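Local atomic coordinates of endo-1,4-beta-mannanase (PDB entry 5Y6T), a protein that probably hydrolyses internal beta-1,4 linkages of mannan chains, as an earthworm endo-mannanase of glycoside hydrolase family 5. Residues 69-72 / 76-79; 116-121 / 126-131; 131-136 / 197-202. All blocks are in the same frame, centred on the assembly; numbering follows the deposited sequence.

Interaction 1. Residues 69-72 / 76-79; sequences WVHC and YTPE
H71 and T77 face each other with their CA atoms 5.3 Å apart, H71 where strand 65-72 turns a corner and T77 in the loop that follows it. The imidazole does most of the touching. Its ND1 meets T77 OG1 at 2.9 Å in an almost straight hydrogen bond (178°), with the hydroxyl in the ring plane at its edge; either partner could donate. Threonine suits the spot as a short side chain whose hydroxyl can donate to ND1 or accept from it; OG1 sits between the backbone N and the carbonyl carbon (chi1 62°). P78, entered through a cis peptide bond, sets CD over one ring face, offset toward the rim and 3.8 Å from the ring centroid, a CH-pi contact 16° off the normal. A water bridges H71 O (2.7 Å) and Y76 N (3.0 Å), accepting from the latter. Beyond the loop, H71 NE2 is hydrogen-bonded to Y141 OH, and the ring also meets that of W118. Were the ring cut back to an alanine here, the hydroxyls of T77 and Y141 would probably lose a partner and P78 CD the face it rests on. With a partner at each nitrogen and a proline over one face, the buried imidazole is fixed in its rotation, and it ties the loop after strand 65-72 to helix 135-152, which packs outside the strands.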
# COMPACT_ATOMS: atom_id res chain seq x y z
N TRP A 69 -0.48 8.19 -1.21
CA TRP A 69 -0.80 7.84 -2.59
C TRP A 69 -0.33 8.91 -3.55
O TRP A 69 -0.42 10.12 -3.22
CB TRP A 69 -2.28 7.67 -2.77
CG TRP A 69 -2.98 6.59 -1.99
CD1 TRP A 69 -2.46 5.78 -1.00
CD2 TRP A 69 -4.33 6.20 -2.15
NE1 TRP A 69 -3.46 4.94 -0.50
CE2 TRP A 69 -4.61 5.18 -1.20
CE3 TRP A 69 -5.38 6.63 -2.97
CZ2 TRP A 69 -5.88 4.58 -1.08
CZ3 TRP A 69 -6.62 6.02 -2.86
CH2 TRP A 69 -6.86 5.02 -1.92
N VAL A 70 0.04 8.49 -4.75
CA VAL A 70 0.64 9.43 -5.72
C VAL A 70 -0.20 9.56 -6.98
O VAL A 70 -0.96 10.54 -7.07
CB VAL A 70 2.11 9.07 -6.05
CG1 VAL A 70 2.75 10.08 -6.99
CG2 VAL A 70 2.95 8.90 -4.76
N HIS A 71 -0.14 8.67 -7.95
CA HIS A 71 -0.84 8.93 -9.20
C HIS A 71 -2.36 8.77 -9.11
O HIS A 71 -3.12 9.40 -9.91
CB HIS A 71 -0.38 8.02 -10.34
CG HIS A 71 1.10 8.02 -10.58
ND1 HIS A 71 1.82 9.17 -10.82
CD2 HIS A 71 1.96 6.99 -10.76
CE1 HIS A 71 3.08 8.86 -11.11
NE2 HIS A 71 3.19 7.53 -11.06
N CYS A 72 -2.79 7.85 -8.25
CA CYS A 72 -4.23 7.62 -7.99
C CYS A 72 -4.89 7.11 -9.27
O CYS A 72 -4.53 6.03 -9.78
CB CYS A 72 -4.89 8.88 -7.38
SG CYS A 72 -4.22 9.29 -5.75
N TYR A 76 -3.72 13.39 -13.12
CA TYR A 76 -2.79 14.48 -13.11
C TYR A 76 -1.34 14.11 -13.38
O TYR A 76 -0.67 14.83 -14.07
CB TYR A 76 -2.89 15.15 -11.77
CG TYR A 76 -2.25 16.52 -11.56
CD1 TYR A 76 -2.67 17.67 -12.26
CD2 TYR A 76 -1.24 16.67 -10.60
CE1 TYR A 76 -2.14 18.89 -11.97
CE2 TYR A 76 -0.66 17.88 -10.35
CZ TYR A 76 -1.13 19.00 -10.99
OH TYR A 76 -0.55 20.23 -10.67
N THR A 77 -0.90 13.00 -12.81
CA THR A 77 0.36 12.36 -13.08
C THR A 77 0.08 10.88 -13.32
O THR A 77 -0.95 10.35 -12.86
CB THR A 77 1.33 12.49 -11.90
OG1 THR A 77 0.81 11.84 -10.74
CG2 THR A 77 1.65 14.01 -11.62
N PRO A 78 0.98 10.18 -14.00
CA PRO A 78 2.16 10.68 -14.69
C PRO A 78 1.89 11.47 -16.00
O PRO A 78 0.73 11.80 -16.32
CB PRO A 78 2.92 9.40 -14.99
CG PRO A 78 1.81 8.43 -15.27
CD PRO A 78 0.75 8.74 -14.27
N GLU A 79 2.95 11.87 -16.67
CA GLU A 79 2.82 12.69 -17.83
C GLU A 79 2.79 11.85 -19.08
O GLU A 79 3.77 11.19 -19.41
CB GLU A 79 3.99 13.68 -17.90
CG GLU A 79 3.89 14.66 -19.04
CD GLU A 79 2.77 15.72 -18.87
OE1 GLU A 79 2.08 15.78 -17.84
OE2 GLU A 79 2.56 16.51 -19.82
O HOH W 1 -2.92 12.01 -10.61

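Interaction 2. Residues 116-121 / 126-131; sequences VLWNGA and SRYRDL
W118 and Y128 lay their rings together in an offset stack, the indole six-membered ring and the phenol 4.4 Å apart at their centroids with planes 16° from parallel. W118 CE3 stands over the middle of the phenol ring, 3.5 Å from Y128 CD1. The conformations bring this about: the tyrosine has CG anti to the backbone N (chi1 160°) and reaches from helix 126-133 toward strand 112-119, while the indole, with CG beside its own backbone N, runs past it in the opposite direction. Tyrosine suits the place because its hydroxyl extends beyond the stack and donates to N119 O at 2.7 Å, approaching from above the carbonyl plane. L131, one turn along the helix, sets CD1 3.7 Å from W118 CH2, at the far end of the indole. The N119 amide heads away from the helix: OD1 accepts from A121 N at 3.0 Å, an Asx turn, and also from N166. W118 NE1 is satisfied by Q211. The contact thus joins a barrel strand to the helix that follows it: apolar faces carry the packing, while one bond gives the buried phenol hydroxyl an acceptor and helps hold the ring in the stack.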
# COMPACT_ATOMS: atom_id res chain seq x y z
N VAL A 116 2.26 4.60 -2.57
CA VAL A 116 1.33 3.91 -3.43
C VAL A 116 1.22 4.59 -4.79
O VAL A 116 0.74 5.70 -4.87
CB VAL A 116 -0.07 3.78 -2.78
CG1 VAL A 116 -0.91 2.90 -3.65
CG2 VAL A 116 -0.01 3.17 -1.37
N LEU A 117 1.55 3.89 -5.86
CA LEU A 117 1.51 4.49 -7.20
C LEU A 117 0.11 4.74 -7.76
O LEU A 117 -0.23 5.89 -8.07
CB LEU A 117 2.30 3.65 -8.16
CG LEU A 117 3.79 3.41 -7.88
CD1 LEU A 117 4.46 2.49 -8.92
CD2 LEU A 117 4.57 4.71 -7.91
N TRP A 118 -0.68 3.67 -7.82
CA TRP A 118 -1.91 3.70 -8.53
C TRP A 118 -3.08 3.36 -7.62
O TRP A 118 -2.90 2.67 -6.62
CB TRP A 118 -1.90 2.72 -9.69
CG TRP A 118 -0.81 2.94 -10.66
CD1 TRP A 118 0.30 2.18 -10.79
CD2 TRP A 118 -0.75 3.89 -11.71
NE1 TRP A 118 1.06 2.60 -11.83
CE2 TRP A 118 0.41 3.64 -12.44
CE3 TRP A 118 -1.61 4.92 -12.16
CZ2 TRP A 118 0.81 4.43 -13.52
CZ3 TRP A 118 -1.25 5.65 -13.22
CH2 TRP A 118 -0.03 5.42 -13.89
N ASN A 119 -4.28 3.81 -8.01
CA ASN A 119 -5.53 3.43 -7.32
C ASN A 119 -6.44 2.56 -8.12
O ASN A 119 -6.72 2.82 -9.29
CB ASN A 119 -6.28 4.71 -6.87
CG ASN A 119 -7.39 4.42 -5.86
OD1 ASN A 119 -7.41 3.39 -5.23
ND2 ASN A 119 -8.35 5.34 -5.76
N GLY A 120 -6.78 1.44 -7.51
CA GLY A 120 -7.71 0.46 -7.97
C GLY A 120 -9.13 0.57 -7.42
O GLY A 120 -9.98 -0.22 -7.79
N ALA A 121 -9.35 1.49 -6.50
CA ALA A 121 -10.62 1.67 -5.82
C ALA A 121 -11.54 2.69 -6.53
O ALA A 121 -12.70 2.90 -6.12
CB ALA A 121 -10.37 2.02 -4.35
N SER A 126 -8.49 6.88 -18.90
CA SER A 126 -8.24 6.02 -20.07
C SER A 126 -6.74 5.82 -20.28
O SER A 126 -6.27 4.71 -20.72
CB SER A 126 -8.97 6.59 -21.33
OG SER A 126 -8.34 7.86 -21.65
N ARG A 127 -5.91 6.81 -19.94
CA ARG A 127 -4.46 6.64 -20.14
C ARG A 127 -3.88 5.65 -19.17
O ARG A 127 -3.00 4.85 -19.55
CB ARG A 127 -3.73 7.93 -20.10
CG ARG A 127 -4.01 8.91 -21.26
CD ARG A 127 -3.60 8.32 -22.58
NE ARG A 127 -3.51 9.41 -23.57
CZ ARG A 127 -3.57 9.23 -24.86
NH1 ARG A 127 -3.66 8.05 -25.37
NH2 ARG A 127 -3.54 10.28 -25.69
N TYR A 128 -4.39 5.65 -17.96
CA TYR A 128 -3.95 4.68 -16.95
C TYR A 128 -4.46 3.27 -17.31
O TYR A 128 -3.71 2.28 -17.35
CB TYR A 128 -4.41 5.19 -15.59
CG TYR A 128 -4.51 4.22 -14.42
CD1 TYR A 128 -3.70 3.15 -14.29
CD2 TYR A 128 -5.41 4.49 -13.35
CE1 TYR A 128 -3.80 2.27 -13.21
CE2 TYR A 128 -5.51 3.68 -12.27
CZ TYR A 128 -4.76 2.52 -12.18
OH TYR A 128 -4.95 1.74 -11.08
N ARG A 129 -5.72 3.17 -17.67
CA ARG A 129 -6.26 1.87 -18.08
C ARG A 129 -5.46 1.30 -19.23
O ARG A 129 -5.15 0.09 -19.25
CB ARG A 129 -7.73 1.97 -18.45
CG ARG A 129 -8.37 0.55 -18.54
CD ARG A 129 -9.81 0.52 -19.00
NE ARG A 129 -10.71 1.15 -18.06
CZ ARG A 129 -11.11 2.40 -18.12
NH1 ARG A 129 -10.66 3.21 -19.08
NH2 ARG A 129 -11.95 2.84 -17.18
N ASP A 130 -5.08 2.17 -20.15
CA ASP A 130 -4.32 1.68 -21.30
C ASP A 130 -2.94 1.12 -20.89
O ASP A 130 -2.48 0.20 -21.59
CB ASP A 130 -4.15 2.78 -22.34
CG ASP A 130 -5.45 3.07 -23.13
OD1 ASP A 130 -6.49 2.37 -22.97
OD2 ASP A 130 -5.46 4.12 -23.82
N LEU A 131 -2.35 1.59 -19.78
CA LEU A 131 -1.10 0.97 -19.27
C LEU A 131 -1.31 -0.47 -18.83
O LEU A 131 -0.37 -1.27 -18.87
CB LEU A 131 -0.52 1.73 -18.15
CG LEU A 131 -0.15 3.19 -18.41
CD1 LEU A 131 0.49 3.79 -17.18
CD2 LEU A 131 0.73 3.32 -19.66

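Interaction 3. Residues 131-136 / 197-202; sequences LIYDDS and DSIPMQ
The Y133 ring meets I199 and P200 obliquely, neither squarely over a face nor at an edge, and its hydroxyl end carries most of the contact. OH lies 3.4 Å from P200 CD and 3.6 Å from I199 CG2, while CE1, further back on the ring, is 4.0 Å from the same methyl. Tyrosine suits this exposed margin: its ring carbons pack on I199 while its polar end stays compatible with the surface. Its CG stands beside the backbone N (chi1 -76°), and from there the ring stretches across to I199 and P200. I132, one residue earlier, turns directly to that loop and meets I199 in a more buried layer, CD1 to CD1 at 3.9 Å, the two branched chains crossing at about a right angle. In the (beta/alpha)8 barrel expected of family 5, this joins the short helix 126-133 to the start of helix 201-218, where P200 holds the N-cap position, a place that asks no backbone N-H of proline. F207 on that helix also packs on I132. After Y133 the helix ends and another begins at once, with D134 as its N-cap: OD1 accepts from K137 N and weakly from S136 N, and S136 OG donates to it at 2.8 Å.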
# COMPACT_ATOMS: atom_id res chain seq x y z
N LEU A 131 -2.35 1.59 -19.78
CA LEU A 131 -1.10 0.97 -19.27
C LEU A 131 -1.31 -0.47 -18.83
O LEU A 131 -0.37 -1.27 -18.87
CB LEU A 131 -0.52 1.73 -18.15
CG LEU A 131 -0.15 3.19 -18.41
CD1 LEU A 131 0.49 3.79 -17.18
CD2 LEU A 131 0.73 3.32 -19.66
N ILE A 132 -2.51 -0.78 -18.37
CA ILE A 132 -2.84 -2.14 -17.93
C ILE A 132 -3.01 -3.07 -19.08
O ILE A 132 -2.83 -4.30 -18.96
CB ILE A 132 -4.11 -2.09 -17.03
CG1 ILE A 132 -3.89 -1.20 -15.79
CG2 ILE A 132 -4.44 -3.49 -16.54
CD1 ILE A 132 -5.12 -0.92 -14.96
N TYR A 133 -3.43 -2.55 -20.21
CA TYR A 133 -3.70 -3.33 -21.40
C TYR A 133 -2.61 -3.32 -22.47
O TYR A 133 -2.64 -4.13 -23.38
CB TYR A 133 -5.00 -2.92 -22.06
CG TYR A 133 -6.22 -3.42 -21.36
CD1 TYR A 133 -6.74 -2.72 -20.28
CD2 TYR A 133 -6.85 -4.58 -21.75
CE1 TYR A 133 -7.89 -3.16 -19.62
CE2 TYR A 133 -7.99 -5.03 -21.06
CZ TYR A 133 -8.51 -4.28 -20.02
OH TYR A 133 -9.67 -4.74 -19.33
N ASP A 134 -1.70 -2.37 -22.46
CA ASP A 134 -0.75 -2.26 -23.57
C ASP A 134 0.67 -2.22 -22.97
O ASP A 134 1.14 -1.20 -22.40
CB ASP A 134 -1.13 -1.00 -24.36
CG ASP A 134 -0.18 -0.67 -25.50
OD1 ASP A 134 0.97 -1.13 -25.51
OD2 ASP A 134 -0.63 0.08 -26.39
N ASP A 135 1.38 -3.33 -23.08
CA ASP A 135 2.71 -3.45 -22.52
C ASP A 135 3.70 -2.45 -23.07
O ASP A 135 4.66 -2.11 -22.41
CB ASP A 135 3.22 -4.88 -22.73
CG ASP A 135 2.67 -5.85 -21.67
OD1 ASP A 135 2.07 -5.39 -20.64
OD2 ASP A 135 2.85 -7.09 -21.85
N SER A 136 3.52 -2.05 -24.33
CA SER A 136 4.43 -1.03 -24.91
C SER A 136 4.31 0.29 -24.16
O SER A 136 5.32 0.95 -23.86
CB SER A 136 4.19 -0.88 -26.44
OG SER A 136 3.21 0.09 -26.77
N ASP A 197 -14.44 -1.15 -12.07
CA ASP A 197 -14.22 -1.57 -13.45
C ASP A 197 -14.21 -3.10 -13.41
O ASP A 197 -14.42 -3.69 -12.34
CB ASP A 197 -12.95 -0.97 -14.05
CG ASP A 197 -13.18 -0.14 -15.30
OD1 ASP A 197 -14.31 -0.12 -15.84
OD2 ASP A 197 -12.21 0.51 -15.73
N SER A 198 -13.99 -3.70 -14.57
CA SER A 198 -14.08 -5.15 -14.81
C SER A 198 -12.89 -5.62 -15.64
O SER A 198 -13.05 -6.23 -16.71
CB SER A 198 -15.38 -5.53 -15.54
OG SER A 198 -16.50 -4.92 -14.95
N ILE A 199 -11.70 -5.34 -15.17
CA ILE A 199 -10.49 -5.72 -15.87
C ILE A 199 -10.15 -7.13 -15.43
O ILE A 199 -10.26 -7.45 -14.25
CB ILE A 199 -9.36 -4.75 -15.47
CG1 ILE A 199 -9.72 -3.32 -15.91
CG2 ILE A 199 -8.00 -5.12 -16.13
CD1 ILE A 199 -8.71 -2.26 -15.48
N PRO A 200 -9.70 -7.97 -16.35
CA PRO A 200 -9.30 -9.32 -15.94
C PRO A 200 -8.24 -9.34 -14.90
O PRO A 200 -7.25 -8.62 -15.02
CB PRO A 200 -8.76 -9.93 -17.23
CG PRO A 200 -9.46 -9.19 -18.34
CD PRO A 200 -9.55 -7.78 -17.82
N MET A 201 -8.35 -10.27 -13.97
CA MET A 201 -7.32 -10.45 -12.96
C MET A 201 -5.93 -10.63 -13.51
O MET A 201 -4.96 -10.01 -13.00
CB MET A 201 -7.70 -11.62 -12.02
CG MET A 201 -6.65 -11.86 -10.94
SD MET A 201 -6.40 -10.52 -9.78
CE MET A 201 -7.77 -10.78 -8.67
N GLN A 202 -5.79 -11.46 -14.54
CA GLN A 202 -4.47 -11.65 -15.16
C GLN A 202 -3.80 -10.35 -15.57
O GLN A 202 -2.55 -10.23 -15.39
CB GLN A 202 -4.57 -12.58 -16.34
CG GLN A 202 -3.22 -12.85 -17.00
CD GLN A 202 -2.84 -11.93 -18.11
OE1 GLN A 202 -3.70 -11.37 -18.83
NE2 GLN A 202 -1.53 -11.77 -18.29

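From the N terminus, interaction 1 comes first and closes a tight loop at the end of strand 65-72, with three residues between its segments. Interaction 2 follows, closing a second short loop between strand 112-119 and helix 126-133. Interaction 3 starts within that helix, at the shared L131, and spans sixty residues to the start of helix 201-218. The three run in series; none nests in or crosses another. Strands 65-72 and 112-119 are neighbours in the sheet, where C72 O probably bonds N119 N, and P78 packs on W118, so interactions 1 and 2 abut. Interactions 2 and 3 are joined by R129, whose CG packs on I199 CD1 and which salt-bridges D197 in its modelled conformer.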